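Local structure of F5/8 type C domain protein (Clostridium perfringens, 7JRM) at residues A[110-115]-A[149-155]; A[233-238]-A[279-284]. The protein probably binds carbohydrate through its CBM51 module, as part of the mucin-directed O-glycopeptidase ZmpB. All coordinates share one frame; numbering follows the deposited sequence.

Contact 1 of 2, residues A[110-115]-A[149-155]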
loop_
_atom_site.group_PDB
_atom_site.type_symbol
_atom_site.label_atom_id
_atom_site.label_comp_id
_atom_site.label_asym_id
_atom_site.label_seq_id
_atom_site.Cartn_x
_atom_site.Cartn_y
_atom_site.Cartn_z
ATOM N N ASN A 110 -42.407 -1.474 -12.267
ATOM C CA ASN A 110 -41.471 -2.580 -12.170
ATOM C C ASN A 110 -40.035 -2.057 -12.136
ATOM O O ASN A 110 -39.772 -0.860 -12.279
ATOM C CB ASN A 110 -41.652 -3.540 -13.343
ATOM C CG ASN A 110 -42.929 -4.347 -13.242
ATOM O OD1 ASN A 110 -43.382 -4.682 -12.147
ATOM N ND2 ASN A 110 -43.519 -4.662 -14.389
ATOM N N GLN A 111 -39.098 -2.981 -11.945
ATOM C CA GLN A 111 -37.689 -2.617 -11.939
ATOM C C GLN A 111 -37.253 -2.133 -13.317
ATOM O O GLN A 111 -37.810 -2.525 -14.347
ATOM C CB GLN A 111 -36.827 -3.806 -11.512
ATOM C CG GLN A 111 -36.959 -4.192 -10.049
ATOM C CD GLN A 111 -36.242 -5.490 -9.727
ATOM O OE1 GLN A 111 -36.610 -6.556 -10.222
ATOM N NE2 GLN A 111 -35.209 -5.407 -8.895
ATOM N N ILE A 112 -36.244 -1.265 -13.328
ATOM C CA ILE A 112 -35.676 -0.789 -14.584
ATOM C C ILE A 112 -34.946 -1.942 -15.258
ATOM O O ILE A 112 -33.997 -2.506 -14.699
ATOM C CB ILE A 112 -34.743 0.405 -14.347
ATOM C CG1 ILE A 112 -35.555 1.627 -13.913
ATOM C CG2 ILE A 112 -33.936 0.706 -15.598
ATOM C CD1 ILE A 112 -34.717 2.742 -13.344
ATOM N N ARG A 113 -35.390 -2.304 -16.459
ATOM C CA ARG A 113 -34.858 -3.462 -17.162
ATOM C C ARG A 113 -34.646 -3.117 -18.627
ATOM O O ARG A 113 -35.566 -2.638 -19.296
ATOM C CB ARG A 113 -35.800 -4.666 -17.031
ATOM C CG ARG A 113 -35.875 -5.234 -15.622
ATOM C CD ARG A 113 -36.980 -6.270 -15.489
ATOM N NE ARG A 113 -38.291 -5.735 -15.846
ATOM C CZ ARG A 113 -39.153 -6.349 -16.651
ATOM N NH1 ARG A 113 -38.845 -7.522 -17.187
ATOM N NH2 ARG A 113 -40.324 -5.789 -16.921
ATOM N N LEU A 114 -33.434 -3.364 -19.119
ATOM C CA LEU A 114 -33.075 -3.125 -20.507
ATOM C C LEU A 114 -32.504 -4.403 -21.107
ATOM O O LEU A 114 -32.275 -5.396 -20.410
ATOM C CB LEU A 114 -32.069 -1.974 -20.637
ATOM C CG LEU A 114 -32.560 -0.596 -20.192
ATOM C CD1 LEU A 114 -31.493 0.460 -20.436
ATOM C CD2 LEU A 114 -33.853 -0.233 -20.904
ATOM N N LEU A 115 -32.271 -4.370 -22.414
ATOM C CA LEU A 115 -31.765 -5.519 -23.151
ATOM C C LEU A 115 -30.267 -5.378 -23.389
ATOM O O LEU A 115 -29.782 -4.301 -23.750
ATOM C CB LEU A 115 -32.495 -5.672 -24.487
ATOM C CG LEU A 115 -32.160 -6.910 -25.321
ATOM C CD1 LEU A 115 -32.771 -8.156 -24.701
ATOM C CD2 LEU A 115 -32.632 -6.734 -26.755
ATOM N N TRP A 149 -27.220 4.661 -19.366
ATOM C CA TRP A 149 -27.716 3.670 -20.307
ATOM C C TRP A 149 -29.139 4.042 -20.705
ATOM O O TRP A 149 -29.904 4.577 -19.899
ATOM C CB TRP A 149 -27.702 2.264 -19.701
ATOM C CG TRP A 149 -26.336 1.680 -19.485
ATOM C CD1 TRP A 149 -25.682 1.546 -18.295
ATOM C CD2 TRP A 149 -25.467 1.129 -20.483
ATOM N NE1 TRP A 149 -24.457 0.955 -18.490
ATOM C CE2 TRP A 149 -24.300 0.689 -19.825
ATOM C CE3 TRP A 149 -25.559 0.971 -21.870
ATOM C CZ2 TRP A 149 -23.235 0.102 -20.504
ATOM C CZ3 TRP A 149 -24.499 0.386 -22.543
ATOM C CH2 TRP A 149 -23.353 -0.040 -21.860
ATOM N N VAL A 150 -29.490 3.763 -21.959
ATOM C CA VAL A 150 -30.817 4.081 -22.472
ATOM C C VAL A 150 -31.355 2.891 -23.253
ATOM O O VAL A 150 -30.595 2.075 -23.783
ATOM C CB VAL A 150 -30.812 5.349 -23.356
ATOM C CG1 VAL A 150 -30.494 6.581 -22.521
ATOM C CG2 VAL A 150 -29.826 5.199 -24.504
ATOM N N GLY A 151 -32.676 2.798 -23.318
ATOM C CA GLY A 151 -33.311 1.722 -24.050
ATOM C C GLY A 151 -34.782 1.634 -23.712
ATOM O O GLY A 151 -35.297 2.354 -22.850
ATOM N N ILE A 152 -35.453 0.732 -24.420
ATOM C CA ILE A 152 -36.865 0.461 -24.179
ATOM C C ILE A 152 -36.990 -0.463 -22.976
ATOM O O ILE A 152 -36.316 -1.499 -22.902
ATOM C CB ILE A 152 -37.520 -0.156 -25.426
ATOM C CG1 ILE A 152 -37.519 0.844 -26.586
ATOM C CG2 ILE A 152 -38.937 -0.619 -25.118
ATOM C CD1 ILE A 152 -38.643 1.854 -26.527
ATOM N N ASP A 153 -37.843 -0.089 -22.024
ATOM C CA ASP A 153 -38.047 -0.914 -20.841
ATOM C C ASP A 153 -38.628 -2.267 -21.232
ATOM O O ASP A 153 -39.440 -2.371 -22.156
ATOM C CB ASP A 153 -38.971 -0.204 -19.849
ATOM C CG ASP A 153 -39.090 -0.943 -18.530
ATOM O OD1 ASP A 153 -38.112 -0.956 -17.756
ATOM O OD2 ASP A 153 -40.168 -1.513 -18.263
ATOM N N ARG A 154 -38.203 -3.312 -20.519
ATOM C CA ARG A 154 -38.575 -4.676 -20.875
ATOM C C ARG A 154 -40.028 -5.006 -20.558
ATOM O O ARG A 154 -40.502 -6.070 -20.970
ATOM C CB ARG A 154 -37.654 -5.670 -20.164
ATOM C CG ARG A 154 -36.218 -5.659 -20.669
ATOM C CD ARG A 154 -36.166 -5.604 -22.189
ATOM N NE ARG A 154 -36.637 -6.842 -22.802
ATOM C CZ ARG A 154 -36.602 -7.089 -24.108
ATOM N NH1 ARG A 154 -37.052 -8.243 -24.581
ATOM N NH2 ARG A 154 -36.116 -6.180 -24.942
ATOM N N HIS A 155 -40.744 -4.133 -19.845
ATOM C CA HIS A 155 -42.142 -4.403 -19.529
ATOM C C HIS A 155 -43.024 -4.416 -20.773
ATOM O O HIS A 155 -44.095 -5.033 -20.750
ATOM C CB HIS A 155 -42.661 -3.369 -18.526
ATOM C CG HIS A 155 -44.126 -3.482 -18.238
ATOM N ND1 HIS A 155 -44.636 -4.357 -17.303
ATOM C CD2 HIS A 155 -45.189 -2.825 -18.758
ATOM C CE1 HIS A 155 -45.951 -4.238 -17.263
ATOM N NE2 HIS A 155 -46.312 -3.315 -18.136
HETATM O O HOH W 1 -39.938 -3.055 -16.149
HETATM O O HOH W 2 -42.810 -7.018 -17.220
HETATM O O HOH W 3 -33.104 -2.148 -23.874
#
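Leu114 spreads its two methyls along residues 149-152: CD1 rests on the backbone of Val150 and reaches the CB of Trp149, while CD2 lies over the Gly151 carbonyl and approaches the carbonyl oxygen of Ile152, 3.4 Å from CD2 to O. Where Gly151 passes there is no side chain, and the methyl sits directly on the main chain. Water 3 accepts from Leu115 N and donates weakly to Ile152 O, a water bridge between the two main chains.

At Asp153 a chi1 of -173°, with CG beside the carbonyl carbon, brings the carboxylate to both Arg113 N and His155 N. OD1 takes a weak bond from Arg113 N (3.3 Å), while OD2 accepts from His155 N at 3.1 Å, from above the carboxylate plane, closing an Asx turn. Water 1 donates to Asp153 OD2 and Gln111 O and accepts from Arg113 NH2, so the carboxylate and the guanidinium share one water.

Arg154 N gives its hydrogen to Arg113 O (3.0 Å), and the two side chains cross at about a right angle, their guanidinium planes 84° apart. Arg154 CB lies over one face of the Arg113 guanidinium, near its rim, 3.7 Å from NH1. Bent at chi2 and chi3, Arg154 curls its own guanidinium against Leu115, whose CD1 lies over one face, again toward the rim. His155 ends the run, with ND1 3.1 Å from Asn110 ND2 and water 2 between ND1 and Arg113 NH2.

All this lies in the NPCBM/NEW2 domain, a beta-rich module of the galactose-binding-like clan; the Ile152 side chain is about 7 Å from the bound calcium ion. Strand 112-115 pairs with strand 121-124 and runs nearly perpendicular to strand 149-152, which lies between strands 188-193 and 215-224.

Contact 2 of 2, residues A[233-238]-A[279-284]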
loop_
_atom_site.group_PDB
_atom_site.type_symbol
_atom_site.label_atom_id
_atom_site.label_comp_id
_atom_site.label_asym_id
_atom_site.label_seq_id
_atom_site.Cartn_x
_atom_site.Cartn_y
_atom_site.Cartn_z
ATOM N N GLU A 233 2.292 12.555 -8.826
ATOM C CA GLU A 233 3.552 12.979 -8.224
ATOM C C GLU A 233 3.986 12.025 -7.117
ATOM O O GLU A 233 5.174 11.699 -7.005
ATOM C CB GLU A 233 3.427 14.405 -7.687
ATOM C CG GLU A 233 3.385 15.470 -8.769
ATOM C CD GLU A 233 4.679 15.552 -9.557
ATOM O OE1 GLU A 233 5.707 15.960 -8.976
ATOM O OE2 GLU A 233 4.668 15.205 -10.757
ATOM N N LEU A 234 3.042 11.571 -6.291
ATOM C CA LEU A 234 3.384 10.614 -5.243
ATOM C C LEU A 234 3.795 9.273 -5.838
ATOM O O LEU A 234 4.730 8.630 -5.346
ATOM C CB LEU A 234 2.209 10.439 -4.281
ATOM C CG LEU A 234 2.456 9.466 -3.126
ATOM C CD1 LEU A 234 3.660 9.911 -2.311
ATOM C CD2 LEU A 234 1.225 9.335 -2.246
ATOM N N ASN A 235 3.107 8.835 -6.897
ATOM C CA ASN A 235 3.500 7.606 -7.579
ATOM C C ASN A 235 4.905 7.725 -8.155
ATOM O O ASN A 235 5.679 6.760 -8.127
ATOM C CB ASN A 235 2.500 7.275 -8.688
ATOM C CG ASN A 235 1.628 6.083 -8.350
ATOM O OD1 ASN A 235 2.113 5.062 -7.863
ATOM N ND2 ASN A 235 0.331 6.207 -8.610
ATOM N N LYS A 236 5.251 8.902 -8.678
ATOM C CA LYS A 236 6.580 9.106 -9.244
ATOM C C LYS A 236 7.658 9.030 -8.169
ATOM O O LYS A 236 8.715 8.426 -8.384
ATOM C CB LYS A 236 6.633 10.451 -9.967
ATOM C CG LYS A 236 7.900 10.684 -10.772
ATOM C CD LYS A 236 7.844 12.023 -11.492
ATOM C CE LYS A 236 9.223 12.466 -11.949
ATOM N NZ LYS A 236 10.090 12.854 -10.803
ATOM N N ALA A 237 7.408 9.634 -7.005
ATOM C CA ALA A 237 8.399 9.613 -5.934
ATOM C C ALA A 237 8.551 8.224 -5.328
ATOM O O ALA A 237 9.657 7.842 -4.929
ATOM C CB ALA A 237 8.024 10.626 -4.853
ATOM N N ILE A 238 7.461 7.456 -5.253
ATOM C CA ILE A 238 7.533 6.116 -4.675
ATOM C C ILE A 238 8.334 5.189 -5.582
ATOM O O ILE A 238 9.202 4.439 -5.119
ATOM C CB ILE A 238 6.119 5.567 -4.414
ATOM C CG1 ILE A 238 5.493 6.251 -3.199
ATOM C CG2 ILE A 238 6.157 4.058 -4.212
ATOM C CD1 ILE A 238 4.038 5.900 -2.988
ATOM N N ALA A 279 2.065 12.701 2.492
ATOM C CA ALA A 279 2.973 11.573 2.314
ATOM C C ALA A 279 4.076 11.908 1.319
ATOM O O ALA A 279 5.220 11.466 1.481
ATOM C CB ALA A 279 2.195 10.339 1.860
ATOM N N LEU A 280 3.753 12.688 0.285
ATOM C CA LEU A 280 4.765 13.079 -0.691
ATOM C C LEU A 280 5.826 13.972 -0.059
ATOM O O LEU A 280 7.025 13.786 -0.301
ATOM C CB LEU A 280 4.105 13.784 -1.876
ATOM C CG LEU A 280 5.044 14.494 -2.855
ATOM C CD1 LEU A 280 5.960 13.494 -3.543
ATOM C CD2 LEU A 280 4.251 15.292 -3.878
ATOM N N GLU A 281 5.405 14.944 0.754
ATOM C CA GLU A 281 6.363 15.831 1.406
ATOM C C GLU A 281 7.262 15.062 2.366
ATOM O O GLU A 281 8.465 15.333 2.453
ATOM C CB GLU A 281 5.625 16.952 2.139
ATOM N N GLU A 282 6.697 14.098 3.095
ATOM C CA GLU A 282 7.502 13.295 4.010
ATOM C C GLU A 282 8.453 12.378 3.249
ATOM O O GLU A 282 9.617 12.226 3.634
ATOM C CB GLU A 282 6.594 12.486 4.935
ATOM C CG GLU A 282 7.256 11.267 5.564
ATOM C CD GLU A 282 8.190 11.626 6.706
ATOM O OE1 GLU A 282 8.192 12.800 7.131
ATOM O OE2 GLU A 282 8.918 10.729 7.183
ATOM N N LEU A 283 7.974 11.763 2.162
ATOM C CA LEU A 283 8.835 10.898 1.362
ATOM C C LEU A 283 9.992 11.680 0.754
ATOM O O LEU A 283 11.128 11.194 0.715
ATOM C CB LEU A 283 8.016 10.210 0.269
ATOM C CG LEU A 283 8.783 9.350 -0.738
ATOM C CD1 LEU A 283 9.631 8.304 -0.028
ATOM C CD2 LEU A 283 7.824 8.690 -1.716
ATOM N N ASN A 284 9.722 12.898 0.276
ATOM C CA ASN A 284 10.794 13.738 -0.250
ATOM C C ASN A 284 11.788 14.116 0.840
ATOM O O ASN A 284 12.989 14.236 0.571
ATOM C CB ASN A 284 10.213 14.996 -0.893
ATOM C CG ASN A 284 9.729 14.756 -2.309
ATOM O OD1 ASN A 284 10.198 13.847 -2.993
ATOM N ND2 ASN A 284 8.784 15.574 -2.757
#
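Leu234 and Leu280 carry the closest approach of the two backbones, their CA atoms 5.4 Å apart, and the contact between these helices is almost entirely apolar, with no hydrogen bond across it.

Among the leucine contacts, Leu234 sends CD1 alongside the Leu280 main chain, 3.7 Å from its CA, and CD2 toward the CB of Ala279. Its CG stands anti to the backbone N (chi1 -179°), which carries the branched end across to the other helix although its CB does not point straight at that helix. From the other helix, Leu280 CD1 lies 3.8 Å from Ala237 CB and also near the carbonyl oxygen of Glu233, while CD2 touches the CB of Glu233. The aliphatic base of that glutamate thus borders the apolar patch.

Aliphatic packing continues one turn on. Leu283 CD2 is shared by two partners, 3.7 Å from Ala237 CB and 3.7 Å from Ile238 CG1, and the Ile238 and Leu283 side chains cross at about a right angle. The small Ala237 points at the facing helix and is received between Leu280 and Leu283, with Asn284 OD1 at the margin, 4.3 Å from Ala237 CB.

Backbone bonding stays inside each helix, as from Ala237 N to Glu233 O.

The two segments run in nearly the same direction, axes 9.8 Å apart at 26°. Helix 251-270 closes the side where Leu234 touches Ala267 and Leu268 and Ala279 touches Ala267, making a three-helix bundle of 232-242, 251-270 and 273-288.

Overall arrangement
From the N terminus the chain first builds a small mixed sheet that includes strands 55-64 and 70-79, then enters the calcium-binding beta module. There contact 1 closes a loop of 33 residues, rich in strand, and ties the short two-stranded sheet of 112-115 and 121-124 to the large antiparallel sheet. The chain leaves through strand 215-224 into three helices, where contact 2 brings the first and third together across a loop of 40 residues, mostly helix. The two loops follow in series, neither enclosing nor crossing the other. Their centres lie about 47 Å apart, and their nearest atoms about 27 Å, so they belong to separate parts of this elongated chain.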